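Local coordinates for trichothecene 3-O-acetyltransferase TRI101 (Fusarium sporotrichioides, PDB 2ZBA), which transfers an acetyl group from acetyl-CoA to the 3-hydroxyl of trichothecene mycotoxins during their biosynthesis, at residues R57-Q60 against W64-G67; S82-Y87 against K143-L148; L157-N162 against Y396-G401; M168-T171 against I176-L179. All coordinates share one frame; numbering follows the deposited sequence.

Contact 1 of 4, residues R57-Q60 against W64-G67; sequences RLSQ and WVAG
Leu58 and Ser59, in the last turns of helix 44-61, receive Val65 and Ala66 as the chain folds back on itself through a short 3-10 segment. The apolar part is one methyl against another: Leu58 CD2 lies 4.0 Å from Val65 CG2, the two side chains crossing at about a right angle. The first torsion of Val65 (chi1 -53°) divides its work. CG2 sits between the backbone N and the carbonyl carbon and faces the helix, while CG1 lies 3.7 Å above the plane of the neighbouring Trp64 ring, offset toward its rim.

The second kind of contact sets a hydroxyl against methyls. Ser59 OG is 3.8 Å from Val65 CG2 and 3.9 Å from Ala66 CB, both plain packing; the hydrogen bond of OG goes to Leu55 O, one turn back in its own helix. Within 64-67, Gly67 N donates to Trp64 O over 2.8 Å, closing the turn that presents Val65 and Ala66, while Gly67 O probably bonds to Val145 N. Leu179 of helix 170-184 packs on Leu58 as well.

With no hydrogen bond crossing between the two segments, the helix end and the 3-10 turn are matched by van der Waals fit.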
loop_
_atom_site.group_PDB
_atom_site.type_symbol
_atom_site.label_atom_id
_atom_site.label_comp_id
_atom_site.label_asym_id
_atom_site.label_seq_id
_atom_site.Cartn_x
_atom_site.Cartn_y
_atom_site.Cartn_z
ATOM N N ARG A 57 -13.958 20.661 6.903
ATOM C CA ARG A 57 -13.810 21.351 5.623
ATOM C C ARG A 57 -13.805 20.382 4.440
ATOM O O ARG A 57 -14.456 20.637 3.421
ATOM C CB ARG A 57 -12.530 22.207 5.631
ATOM C CG ARG A 57 -12.559 23.396 4.657
ATOM C CD ARG A 57 -11.582 24.518 5.047
ATOM N NE ARG A 57 -12.010 25.210 6.264
ATOM C CZ ARG A 57 -11.301 25.327 7.386
ATOM N NH1 ARG A 57 -10.076 24.810 7.501
ATOM N NH2 ARG A 57 -11.832 25.984 8.410
ATOM N N LEU A 58 -13.061 19.283 4.592
ATOM C CA LEU A 58 -13.011 18.194 3.604
ATOM C C LEU A 58 -14.367 17.496 3.445
ATOM O O LEU A 58 -14.839 17.312 2.320
ATOM C CB LEU A 58 -11.929 17.173 3.982
ATOM C CG LEU A 58 -11.575 16.115 2.928
ATOM C CD1 LEU A 58 -10.633 16.712 1.897
ATOM C CD2 LEU A 58 -10.963 14.889 3.603
ATOM N N SER A 59 -14.991 17.142 4.568
ATOM C CA SER A 59 -16.348 16.554 4.585
ATOM C C SER A 59 -17.464 17.430 4.025
ATOM O O SER A 59 -18.486 16.902 3.591
ATOM C CB SER A 59 -16.750 16.130 5.995
ATOM O OG SER A 59 -15.826 15.208 6.540
ATOM N N GLN A 60 -17.291 18.753 4.055
ATOM C CA GLN A 60 -18.299 19.679 3.520
ATOM C C GLN A 60 -18.252 19.709 2.003
ATOM O O GLN A 60 -19.293 19.744 1.334
ATOM C CB GLN A 60 -18.125 21.093 4.095
ATOM C CG GLN A 60 -18.466 21.220 5.578
ATOM C CD GLN A 60 -18.384 22.669 6.093
ATOM O OE1 GLN A 60 -17.551 23.471 5.648
ATOM N N TRP A 64 -18.884 12.059 1.241
ATOM C CA TRP A 64 -18.642 10.617 1.248
ATOM C C TRP A 64 -17.382 10.151 2.025
ATOM O O TRP A 64 -17.331 9.016 2.519
ATOM C CB TRP A 64 -18.649 10.082 -0.182
ATOM C CG TRP A 64 -17.572 10.622 -1.038
ATOM C CD1 TRP A 64 -17.672 11.648 -1.934
ATOM C CD2 TRP A 64 -16.214 10.162 -1.097
ATOM N NE1 TRP A 64 -16.460 11.858 -2.542
ATOM C CE2 TRP A 64 -15.547 10.957 -2.053
ATOM C CE3 TRP A 64 -15.500 9.136 -0.450
ATOM C CZ2 TRP A 64 -14.199 10.764 -2.379
ATOM C CZ3 TRP A 64 -14.149 8.958 -0.764
ATOM C CH2 TRP A 64 -13.517 9.768 -1.719
ATOM N N VAL A 65 -16.385 11.030 2.161
ATOM C CA VAL A 65 -15.161 10.675 2.899
ATOM C C VAL A 65 -15.482 10.275 4.326
ATOM O O VAL A 65 -14.758 9.488 4.925
ATOM C CB VAL A 65 -14.083 11.790 2.864
ATOM C CG1 VAL A 65 -13.814 12.171 1.430
ATOM C CG2 VAL A 65 -14.496 13.027 3.712
ATOM N N ALA A 66 -16.606 10.795 4.829
ATOM C CA ALA A 66 -17.088 10.562 6.187
ATOM C C ALA A 66 -18.010 9.337 6.282
ATOM O O ALA A 66 -18.475 8.989 7.383
ATOM C CB ALA A 66 -17.815 11.804 6.701
ATOM N N GLY A 67 -18.236 8.679 5.137
ATOM C CA GLY A 67 -19.140 7.545 5.039
ATOM C C GLY A 67 -18.598 6.241 5.578
ATOM O O GLY A 67 -17.535 6.195 6.227
#

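Contact 2 of 4, residues S82-Y87 against K143-L148; sequences SKIIPY and KPVLLL
Ile84, near the end of strand 81-85, holds one methyl of Val145 against its two branches. From its CB, which stands 4.5 Å from Val145 CG2, the side chain divides. With chi1 at -64°, CG2 is anti to the backbone N and CG1 lies beside that N. Ile84 CG2 approaches Val145 CG2 to 3.9 Å and also packs against the carbonyl oxygen of Trp64. CG1 reaches the same Val145 methyl at the same separation, so that methyl sits across the fork. At the tip, CD1 is a little further off, 4.3 Å from Val145 CG2. The two side chains cross at about a right angle, and Met168 packs on Val145 in turn.

A second touch lies beyond the end of the strand. Tyr87 swings its ring toward Pro144, and Tyr87 CE2 comes 3.6 Å from Pro144 CG and 4.0 Å from Pro144 CB. The approach is oblique to the ring.

These pairs join two different sheets. Strand 81-85 is the middle of a small antiparallel three-stranded sheet, whereas 143-145 leads into strand 146-153 of the mixed five-stranded sheet. No hydrogen bond links these two segments directly, so their own contact is carbon against carbon; backbone bonding between the regions passes instead through strand 68-72, where Val69 pairs with Lys143, while Ile84 pairs with Ile14.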
loop_
_atom_site.group_PDB
_atom_site.type_symbol
_atom_site.label_atom_id
_atom_site.label_comp_id
_atom_site.label_asym_id
_atom_site.label_seq_id
_atom_site.Cartn_x
_atom_site.Cartn_y
_atom_site.Cartn_z
ATOM N N SER A 82 -21.036 -3.888 -2.602
ATOM C CA SER A 82 -20.695 -2.937 -1.563
ATOM C C SER A 82 -20.769 -1.511 -2.092
ATOM O O SER A 82 -20.568 -1.248 -3.288
ATOM C CB SER A 82 -19.305 -3.240 -0.981
ATOM O OG SER A 82 -19.244 -4.560 -0.464
ATOM N N LYS A 83 -21.060 -0.607 -1.174
ATOM C CA LYS A 83 -21.307 0.785 -1.487
ATOM C C LYS A 83 -20.917 1.663 -0.276
ATOM O O LYS A 83 -20.816 1.175 0.851
ATOM C CB LYS A 83 -22.791 0.971 -1.832
ATOM C CG LYS A 83 -23.752 0.644 -0.663
ATOM C CD LYS A 83 -25.220 0.890 -1.008
ATOM C CE LYS A 83 -25.694 -0.005 -2.163
ATOM N NZ LYS A 83 -27.136 0.265 -2.514
ATOM N N ILE A 84 -20.692 2.946 -0.533
ATOM C CA ILE A 84 -20.386 3.925 0.513
ATOM C C ILE A 84 -21.677 4.674 0.847
ATOM O O ILE A 84 -22.290 5.262 -0.041
ATOM C CB ILE A 84 -19.268 4.941 0.070
ATOM C CG1 ILE A 84 -17.933 4.215 -0.165
ATOM C CG2 ILE A 84 -19.111 6.085 1.121
ATOM C CD1 ILE A 84 -16.922 4.964 -1.046
ATOM N N ILE A 85 -22.080 4.624 2.120
ATOM C CA ILE A 85 -23.296 5.289 2.615
ATOM C C ILE A 85 -22.949 6.172 3.822
ATOM O O ILE A 85 -21.872 5.992 4.415
ATOM C CB ILE A 85 -24.399 4.251 3.052
ATOM C CG1 ILE A 85 -23.888 3.363 4.205
ATOM C CG2 ILE A 85 -24.902 3.452 1.846
ATOM C CD1 ILE A 85 -24.975 2.591 4.960
ATOM N N PRO A 86 -23.853 7.126 4.191
ATOM C CA PRO A 86 -23.636 7.984 5.364
ATOM C C PRO A 86 -23.337 7.258 6.660
ATOM O O PRO A 86 -23.835 6.161 6.919
ATOM C CB PRO A 86 -24.950 8.780 5.475
ATOM C CG PRO A 86 -25.445 8.852 4.069
ATOM C CD PRO A 86 -25.112 7.483 3.503
ATOM N N TYR A 87 -22.515 7.894 7.476
ATOM C CA TYR A 87 -22.167 7.369 8.779
ATOM C C TYR A 87 -22.176 8.557 9.752
ATOM O O TYR A 87 -23.253 9.021 10.140
ATOM C CB TYR A 87 -20.833 6.645 8.673
ATOM C CG TYR A 87 -20.274 6.044 9.934
ATOM C CD1 TYR A 87 -21.086 5.391 10.868
ATOM C CD2 TYR A 87 -18.907 6.087 10.173
ATOM C CE1 TYR A 87 -20.536 4.821 12.019
ATOM C CE2 TYR A 87 -18.355 5.520 11.322
ATOM C CZ TYR A 87 -19.166 4.897 12.232
ATOM O OH TYR A 87 -18.578 4.336 13.349
ATOM N N LYS A 143 -17.917 -0.030 9.311
ATOM C CA LYS A 143 -16.714 -0.156 8.512
ATOM C C LYS A 143 -16.439 1.199 7.840
ATOM O O LYS A 143 -16.717 1.381 6.654
ATOM C CB LYS A 143 -16.924 -1.268 7.485
ATOM C CG LYS A 143 -15.695 -1.734 6.751
ATOM C CD LYS A 143 -16.065 -2.794 5.703
ATOM C CE LYS A 143 -16.127 -4.200 6.292
ATOM N NZ LYS A 143 -16.439 -5.206 5.214
ATOM N N PRO A 144 -15.906 2.170 8.611
ATOM C CA PRO A 144 -15.704 3.510 8.058
ATOM C C PRO A 144 -14.722 3.502 6.891
ATOM O O PRO A 144 -13.840 2.650 6.822
ATOM C CB PRO A 144 -15.131 4.305 9.241
ATOM C CG PRO A 144 -15.467 3.494 10.468
ATOM C CD PRO A 144 -15.453 2.072 10.013
ATOM N N VAL A 145 -14.911 4.437 5.977
ATOM C CA VAL A 145 -14.064 4.626 4.793
ATOM C C VAL A 145 -12.659 5.116 5.224
ATOM O O VAL A 145 -11.628 4.646 4.719
ATOM C CB VAL A 145 -14.769 5.609 3.815
ATOM C CG1 VAL A 145 -13.826 6.156 2.725
ATOM C CG2 VAL A 145 -15.983 4.949 3.190
ATOM N N LEU A 146 -12.641 6.027 6.198
ATOM C CA LEU A 146 -11.414 6.679 6.632
ATOM C C LEU A 146 -11.469 6.895 8.142
ATOM O O LEU A 146 -12.484 7.346 8.671
ATOM C CB LEU A 146 -11.255 8.010 5.876
ATOM C CG LEU A 146 -9.881 8.698 5.785
ATOM C CD1 LEU A 146 -8.919 7.962 4.846
ATOM C CD2 LEU A 146 -10.043 10.159 5.317
ATOM N N LEU A 147 -10.396 6.534 8.839
ATOM C CA LEU A 147 -10.268 6.793 10.283
ATOM C C LEU A 147 -8.908 7.428 10.532
ATOM O O LEU A 147 -7.936 7.132 9.832
ATOM C CB LEU A 147 -10.367 5.500 11.117
ATOM C CG LEU A 147 -11.619 4.616 11.241
ATOM C CD1 LEU A 147 -11.632 3.553 10.160
ATOM C CD2 LEU A 147 -11.595 3.925 12.599
ATOM N N LEU A 148 -8.827 8.278 11.547
ATOM C CA LEU A 148 -7.559 8.923 11.880
ATOM C C LEU A 148 -7.241 8.721 13.350
ATOM O O LEU A 148 -8.136 8.724 14.200
ATOM C CB LEU A 148 -7.594 10.423 11.528
ATOM C CG LEU A 148 -7.678 10.803 10.040
ATOM C CD1 LEU A 148 -9.126 10.870 9.553
ATOM C CD2 LEU A 148 -6.976 12.110 9.729
#

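Contact 3 of 4, residues L157-N162 against Y396-G401; sequences LILTVN and YDFGFG
Leu159 pushes a methyl into the aromatic pair of the DFGWG motif of BAHD acyltransferases, which here reads Asp397-Phe398-Gly399-Phe400-Gly401, with phenylalanine where the tryptophan usually stands. The bump is a single methyl and the hollow has two unlike walls: Leu159 CD2 rides over one face of the Phe398 ring, a CH-pi contact 4.1 Å from the centroid and 25° off the normal, and meets the edge of the Phe400 ring, 4.4 Å from Phe400 CE2. The CG of Leu159, anti to the backbone N (chi1 174°), carries the methyl out from the strand, and Phe398 comes to meet it from the opposite direction. Leu157, two residues back on the same side of strand 156-164, fills the next place with CD2, 4.2 Å from Phe400 CD2. The aromatic walls also support each other, with Phe398 CB 3.4 Å above the centre of the Phe400 ring.

What shapes the hollow is a type I' turn from Asp397 to Phe400, with Phe398 and Gly399 both at positive phi. The loop thereby packs on the five-stranded sheet, away from the ligand sites, as this motif does in relatives. Asp397 pairs with Arg185 and Lys404 as well, and inside the turn Asp397 OD2 makes an Asx turn by accepting Gly399 N at 2.9 Å, the nitrogen lying 24° out of the carboxylate plane.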
loop_
_atom_site.group_PDB
_atom_site.type_symbol
_atom_site.label_atom_id
_atom_site.label_comp_id
_atom_site.label_asym_id
_atom_site.label_seq_id
_atom_site.Cartn_x
_atom_site.Cartn_y
_atom_site.Cartn_z
ATOM N N LEU A 157 4.681 13.656 17.745
ATOM C CA LEU A 157 3.311 13.441 17.310
ATOM C C LEU A 157 3.323 12.434 16.176
ATOM O O LEU A 157 4.056 12.625 15.200
ATOM C CB LEU A 157 2.723 14.745 16.796
ATOM C CG LEU A 157 1.255 14.734 16.370
ATOM C CD1 LEU A 157 0.348 15.061 17.558
ATOM C CD2 LEU A 157 1.062 15.720 15.251
ATOM N N ILE A 158 2.521 11.372 16.316
ATOM C CA ILE A 158 2.260 10.409 15.240
ATOM C C ILE A 158 0.811 10.507 14.748
ATOM O O ILE A 158 -0.147 10.270 15.506
ATOM C CB ILE A 158 2.564 8.954 15.662
ATOM C CG1 ILE A 158 4.010 8.825 16.143
ATOM C CG2 ILE A 158 2.318 7.992 14.487
ATOM C CD1 ILE A 158 4.327 7.474 16.738
ATOM N N LEU A 159 0.650 10.879 13.485
ATOM C CA LEU A 159 -0.659 10.842 12.868
ATOM C C LEU A 159 -0.754 9.581 12.025
ATOM O O LEU A 159 0.092 9.344 11.152
ATOM C CB LEU A 159 -0.882 12.065 11.995
ATOM C CG LEU A 159 -2.173 12.066 11.185
ATOM C CD1 LEU A 159 -3.401 12.108 12.093
ATOM C CD2 LEU A 159 -2.156 13.236 10.281
ATOM N N THR A 160 -1.773 8.773 12.305
ATOM C CA THR A 160 -1.998 7.536 11.567
ATOM C C THR A 160 -3.308 7.635 10.813
ATOM O O THR A 160 -4.318 8.038 11.390
ATOM C CB THR A 160 -2.041 6.350 12.506
ATOM O OG1 THR A 160 -0.797 6.270 13.214
ATOM C CG2 THR A 160 -2.272 5.062 11.724
ATOM N N VAL A 161 -3.284 7.315 9.517
ATOM C CA VAL A 161 -4.499 7.348 8.693
ATOM C C VAL A 161 -4.860 5.965 8.147
ATOM O O VAL A 161 -4.013 5.293 7.522
ATOM C CB VAL A 161 -4.402 8.367 7.547
ATOM C CG1 VAL A 161 -5.747 8.483 6.822
ATOM C CG2 VAL A 161 -3.957 9.734 8.080
ATOM N N ASN A 162 -6.116 5.558 8.388
ATOM C CA ASN A 162 -6.663 4.250 7.957
ATOM C C ASN A 162 -7.655 4.404 6.820
ATOM O O ASN A 162 -8.515 5.271 6.875
ATOM C CB ASN A 162 -7.396 3.545 9.120
ATOM C CG ASN A 162 -6.478 2.722 9.985
ATOM O OD1 ASN A 162 -5.433 3.197 10.455
ATOM N ND2 ASN A 162 -6.858 1.466 10.206
ATOM N N TYR A 396 3.209 16.730 3.493
ATOM C CA TYR A 396 2.020 17.303 4.121
ATOM C C TYR A 396 2.327 17.750 5.543
ATOM O O TYR A 396 2.901 16.996 6.326
ATOM C CB TYR A 396 0.831 16.329 4.116
ATOM C CG TYR A 396 0.654 15.542 2.827
ATOM C CD1 TYR A 396 0.922 16.121 1.584
ATOM C CD2 TYR A 396 0.191 14.224 2.856
ATOM C CE1 TYR A 396 0.780 15.388 0.398
ATOM C CE2 TYR A 396 0.022 13.491 1.675
ATOM C CZ TYR A 396 0.320 14.078 0.458
ATOM O OH TYR A 396 0.152 13.377 -0.707
ATOM N N ASP A 397 1.939 18.986 5.850
ATOM C CA ASP A 397 2.211 19.598 7.153
ATOM C C ASP A 397 0.929 19.797 7.965
ATOM O O ASP A 397 0.987 19.864 9.191
ATOM C CB ASP A 397 2.963 20.928 6.973
ATOM C CG ASP A 397 2.171 21.949 6.165
ATOM O OD1 ASP A 397 2.496 22.132 4.980
ATOM O OD2 ASP A 397 1.223 22.563 6.700
ATOM N N PHE A 398 -0.209 19.878 7.264
ATOM C CA PHE A 398 -1.573 19.977 7.847
ATOM C C PHE A 398 -1.869 21.273 8.622
ATOM O O PHE A 398 -2.751 21.285 9.492
ATOM C CB PHE A 398 -1.894 18.777 8.758
ATOM C CG PHE A 398 -1.839 17.447 8.074
ATOM C CD1 PHE A 398 -2.923 16.986 7.335
ATOM C CD2 PHE A 398 -0.707 16.636 8.193
ATOM C CE1 PHE A 398 -2.872 15.740 6.703
ATOM C CE2 PHE A 398 -0.643 15.397 7.566
ATOM C CZ PHE A 398 -1.736 14.948 6.815
ATOM N N GLY A 399 -1.147 22.353 8.313
ATOM C CA GLY A 399 -1.221 23.587 9.110
ATOM C C GLY A 399 -0.819 23.436 10.571
ATOM O O GLY A 399 -1.075 24.332 11.386
ATOM N N PHE A 400 -0.177 22.317 10.905
ATOM C CA PHE A 400 0.152 21.989 12.298
ATOM C C PHE A 400 1.274 22.883 12.849
ATOM O O PHE A 400 1.465 22.971 14.064
ATOM C CB PHE A 400 0.568 20.514 12.442
ATOM C CG PHE A 400 -0.558 19.517 12.259
ATOM C CD1 PHE A 400 -1.896 19.906 12.340
ATOM C CD2 PHE A 400 -0.267 18.168 12.066
ATOM C CE1 PHE A 400 -2.925 18.969 12.189
ATOM C CE2 PHE A 400 -1.280 17.231 11.918
ATOM C CZ PHE A 400 -2.613 17.633 11.985
ATOM N N GLY A 401 2.029 23.499 11.943
ATOM C CA GLY A 401 3.164 24.356 12.298
ATOM C C GLY A 401 4.424 23.603 12.682
ATOM O O GLY A 401 5.356 24.188 13.271
#

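Contact 4 of 4, residues M168-T171 against I176-L179; sequences MDMT and IIRL. With COA (coenzyme A), chain E.
Met168 and Ile176 make the tighter half of a contact that flanks the HxxxD motif of the BAHD superfamily, whose aspartate is Asp169. Both methionines are selenomethionine in this model. The chain of Met168 bends at chi3 and brings its tip across Ile176 at about a right angle, so that Ile176 CD1 is touched twice, by Met168 CE at 3.8 Å and by Met168 SE at 3.9 Å. Leu146 packs on both residues from the five-stranded sheet and Val145 lies against Met168, which makes this a buried apolar junction.

The other pair is looser. Met170 starts out pointing away from helix residues 176-179, and only bends at chi2 and chi3 turn it back, leaving a single methyl-to-methyl approach of 4.2 Å between Met170 CE and Ile177 CD1. Ile32 bears on both of these side chains, and Trp388 on Met170. Further round the helix lie the partly exposed Thr171 and Arg178, the latter salt-bridged to Asp174.

Between the two methionines, Asp169 is the N-cap of helix 170-184. Its OD1 accepts the backbone N of Gly172, while OD2 takes Arg304 in a salt bridge and the backbone N of Leu317. The carboxylate is thus held by three partners, and the helix start is fixed beside the coenzyme. There the thiol end of coenzyme A lies against the first side-chain carbons of two residues, S1P being 3.7 Å from Asp169 CB and 3.6 Å from Met170 CB.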
loop_
_atom_site.group_PDB
_atom_site.type_symbol
_atom_site.label_atom_id
_atom_site.label_comp_id
_atom_site.label_asym_id
_atom_site.label_seq_id
_atom_site.Cartn_x
_atom_site.Cartn_y
_atom_site.Cartn_z
HETATM N N MSE A 168 -10.473 2.331 -1.292
HETATM C CA MSE A 168 -9.295 3.054 -1.772
HETATM C C MSE A 168 -8.064 2.184 -1.786
HETATM O O MSE A 168 -7.880 1.368 -0.890
HETATM C CB MSE A 168 -9.034 4.319 -0.909
HETATM C CG MSE A 168 -8.780 4.062 0.580
HETATM SE SE MSE A 168 -8.831 5.748 1.583
HETATM C CE MSE A 168 -10.697 5.808 1.770
ATOM N N ASP A 169 -7.220 2.357 -2.805
ATOM C CA ASP A 169 -5.842 1.862 -2.756
ATOM C C ASP A 169 -4.957 2.943 -2.086
ATOM O O ASP A 169 -5.472 4.009 -1.748
ATOM C CB ASP A 169 -5.335 1.384 -4.149
ATOM C CG ASP A 169 -5.416 2.448 -5.236
ATOM O OD1 ASP A 169 -5.290 3.651 -4.949
ATOM O OD2 ASP A 169 -5.597 2.076 -6.415
HETATM N N MSE A 170 -3.663 2.687 -1.871
HETATM C CA MSE A 170 -2.806 3.701 -1.187
HETATM C C MSE A 170 -2.606 5.024 -1.985
HETATM O O MSE A 170 -2.506 6.110 -1.395
HETATM C CB MSE A 170 -1.481 3.107 -0.706
HETATM C CG MSE A 170 -0.674 4.019 0.214
HETATM SE SE MSE A 170 -1.550 4.539 1.927
HETATM C CE MSE A 170 -1.401 6.428 1.782
ATOM N N THR A 171 -2.551 4.932 -3.311
ATOM C CA THR A 171 -2.614 6.112 -4.204
ATOM C C THR A 171 -3.849 6.987 -3.920
ATOM O O THR A 171 -3.752 8.218 -3.792
ATOM C CB THR A 171 -2.623 5.675 -5.696
ATOM O OG1 THR A 171 -1.523 4.803 -5.936
ATOM C CG2 THR A 171 -2.521 6.885 -6.639
ATOM N N ILE A 176 -6.490 11.615 -0.977
ATOM C CA ILE A 176 -7.419 12.110 0.042
ATOM C C ILE A 176 -6.653 12.822 1.153
ATOM O O ILE A 176 -7.058 13.893 1.601
ATOM C CB ILE A 176 -8.295 10.971 0.640
ATOM C CG1 ILE A 176 -9.302 10.445 -0.399
ATOM C CG2 ILE A 176 -9.026 11.432 1.908
ATOM C CD1 ILE A 176 -10.022 9.163 0.069
ATOM N N ILE A 177 -5.555 12.214 1.591
ATOM C CA ILE A 177 -4.706 12.789 2.634
ATOM C C ILE A 177 -4.092 14.141 2.209
ATOM O O ILE A 177 -4.053 15.092 3.006
ATOM C CB ILE A 177 -3.609 11.783 3.083
ATOM C CG1 ILE A 177 -4.261 10.541 3.702
ATOM C CG2 ILE A 177 -2.662 12.432 4.105
ATOM C CD1 ILE A 177 -3.292 9.402 4.031
ATOM N N ARG A 178 -3.640 14.223 0.952
ATOM C CA ARG A 178 -3.167 15.477 0.359
ATOM C C ARG A 178 -4.236 16.565 0.464
ATOM O O ARG A 178 -3.947 17.692 0.893
ATOM C CB ARG A 178 -2.763 15.243 -1.101
ATOM C CG ARG A 178 -2.136 16.422 -1.839
ATOM C CD ARG A 178 -1.877 16.034 -3.304
ATOM N NE ARG A 178 -0.875 14.977 -3.416
ATOM C CZ ARG A 178 -1.053 13.772 -3.966
ATOM N NH1 ARG A 178 -2.221 13.424 -4.517
ATOM N NH2 ARG A 178 -0.033 12.913 -3.981
ATOM N N LEU A 179 -5.480 16.214 0.120
ATOM C CA LEU A 179 -6.601 17.159 0.174
ATOM C C LEU A 179 -7.017 17.551 1.597
ATOM O O LEU A 179 -7.453 18.680 1.825
ATOM C CB LEU A 179 -7.817 16.661 -0.636
ATOM C CG LEU A 179 -7.662 16.548 -2.165
ATOM C CD1 LEU A 179 -8.980 16.190 -2.784
ATOM C CD2 LEU A 179 -7.093 17.809 -2.840
HETATM N N1A COA E . 13.831 6.209 -20.733
HETATM C C2A COA E . 14.609 6.146 -19.588
HETATM N N3A COA E . 14.000 6.217 -18.343
HETATM C C4A COA E . 12.646 6.342 -18.235
HETATM C C5A COA E . 11.856 6.412 -19.382
HETATM C C6A COA E . 12.459 6.345 -20.645
HETATM N N6A COA E . 11.733 6.515 -21.754
HETATM N N7A COA E . 10.568 6.539 -18.986
HETATM C C8A COA E . 10.530 6.553 -17.631
HETATM N N9A COA E . 11.808 6.427 -17.150
HETATM C C1B COA E . 12.212 6.283 -15.733
HETATM C C2B COA E . 12.067 7.593 -14.966
HETATM O O2B COA E . 13.227 8.388 -15.094
HETATM C C3B COA E . 11.801 7.093 -13.557
HETATM O O3B COA E . 12.997 6.517 -13.103
HETATM P P3B COA E . 13.684 6.764 -11.665
HETATM O O7A COA E . 12.596 6.668 -10.615
HETATM O O8A COA E . 14.276 8.145 -11.589
HETATM O O9A COA E . 14.684 5.659 -11.541
HETATM C C4B COA E . 10.916 5.893 -13.820
HETATM O O4B COA E . 11.388 5.347 -15.040
HETATM C C5B COA E . 9.426 6.169 -13.943
HETATM O O5B COA E . 8.845 4.949 -14.390
HETATM P P1A COA E . 7.406 4.460 -13.853
HETATM O O1A COA E . 6.350 5.477 -14.150
HETATM O O2A COA E . 7.060 3.068 -14.325
HETATM O O3A COA E . 7.491 4.474 -12.226
HETATM P P2A COA E . 8.297 3.441 -11.282
HETATM O O4A COA E . 9.034 4.275 -10.257
HETATM O O5A COA E . 9.172 2.447 -12.005
HETATM O O6A COA E . 7.167 2.579 -10.540
HETATM C CBP COA E . 5.388 0.961 -10.434
HETATM C CCP COA E . 6.682 1.380 -11.127
HETATM C CDP COA E . 5.792 0.289 -9.122
HETATM C CEP COA E . 4.636 -0.019 -11.351
HETATM C CAP COA E . 4.559 2.218 -10.157
HETATM O OAP COA E . 4.215 2.861 -11.376
HETATM C C9P COA E . 3.297 1.994 -9.356
HETATM O O9P COA E . 2.133 1.588 -10.014
HETATM N N8P COA E . 3.306 2.244 -8.045
HETATM C C7P COA E . 2.113 2.032 -7.231
HETATM C C6P COA E . 1.950 0.579 -6.783
HETATM C C5P COA E . 0.707 0.444 -5.919
HETATM O O5P COA E . -0.443 0.491 -6.423
HETATM N N4P COA E . 0.891 0.273 -4.615
HETATM C C3P COA E . -0.100 0.798 -3.679
HETATM C C2P COA E . -0.748 -0.293 -2.831
HETATM S S1P COA E . -2.463 0.050 -2.330
#

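Overall arrangement
From the N terminus, contact 1 closes a tight turn at the end of helix 44-61, and contact 2 then closes a longer loop between the small antiparallel sheet and strand 146-153. The two join where Gly67 O meets Val145 N in a probable hydrogen bond. Contact 3 closes by far the longest loop, bringing 396-401 back to strand 156-164, and contact 4, at the start of helix 170-184, is nested inside it. Contacts 2 and 3 share the five-stranded sheet, with Leu147 O and Asn162 N probably bonded. Helix 170-184 ties in the rest: Leu179 touches Leu58, Ile176 touches Leu146, and Ile177 touches Val161 and Phe398.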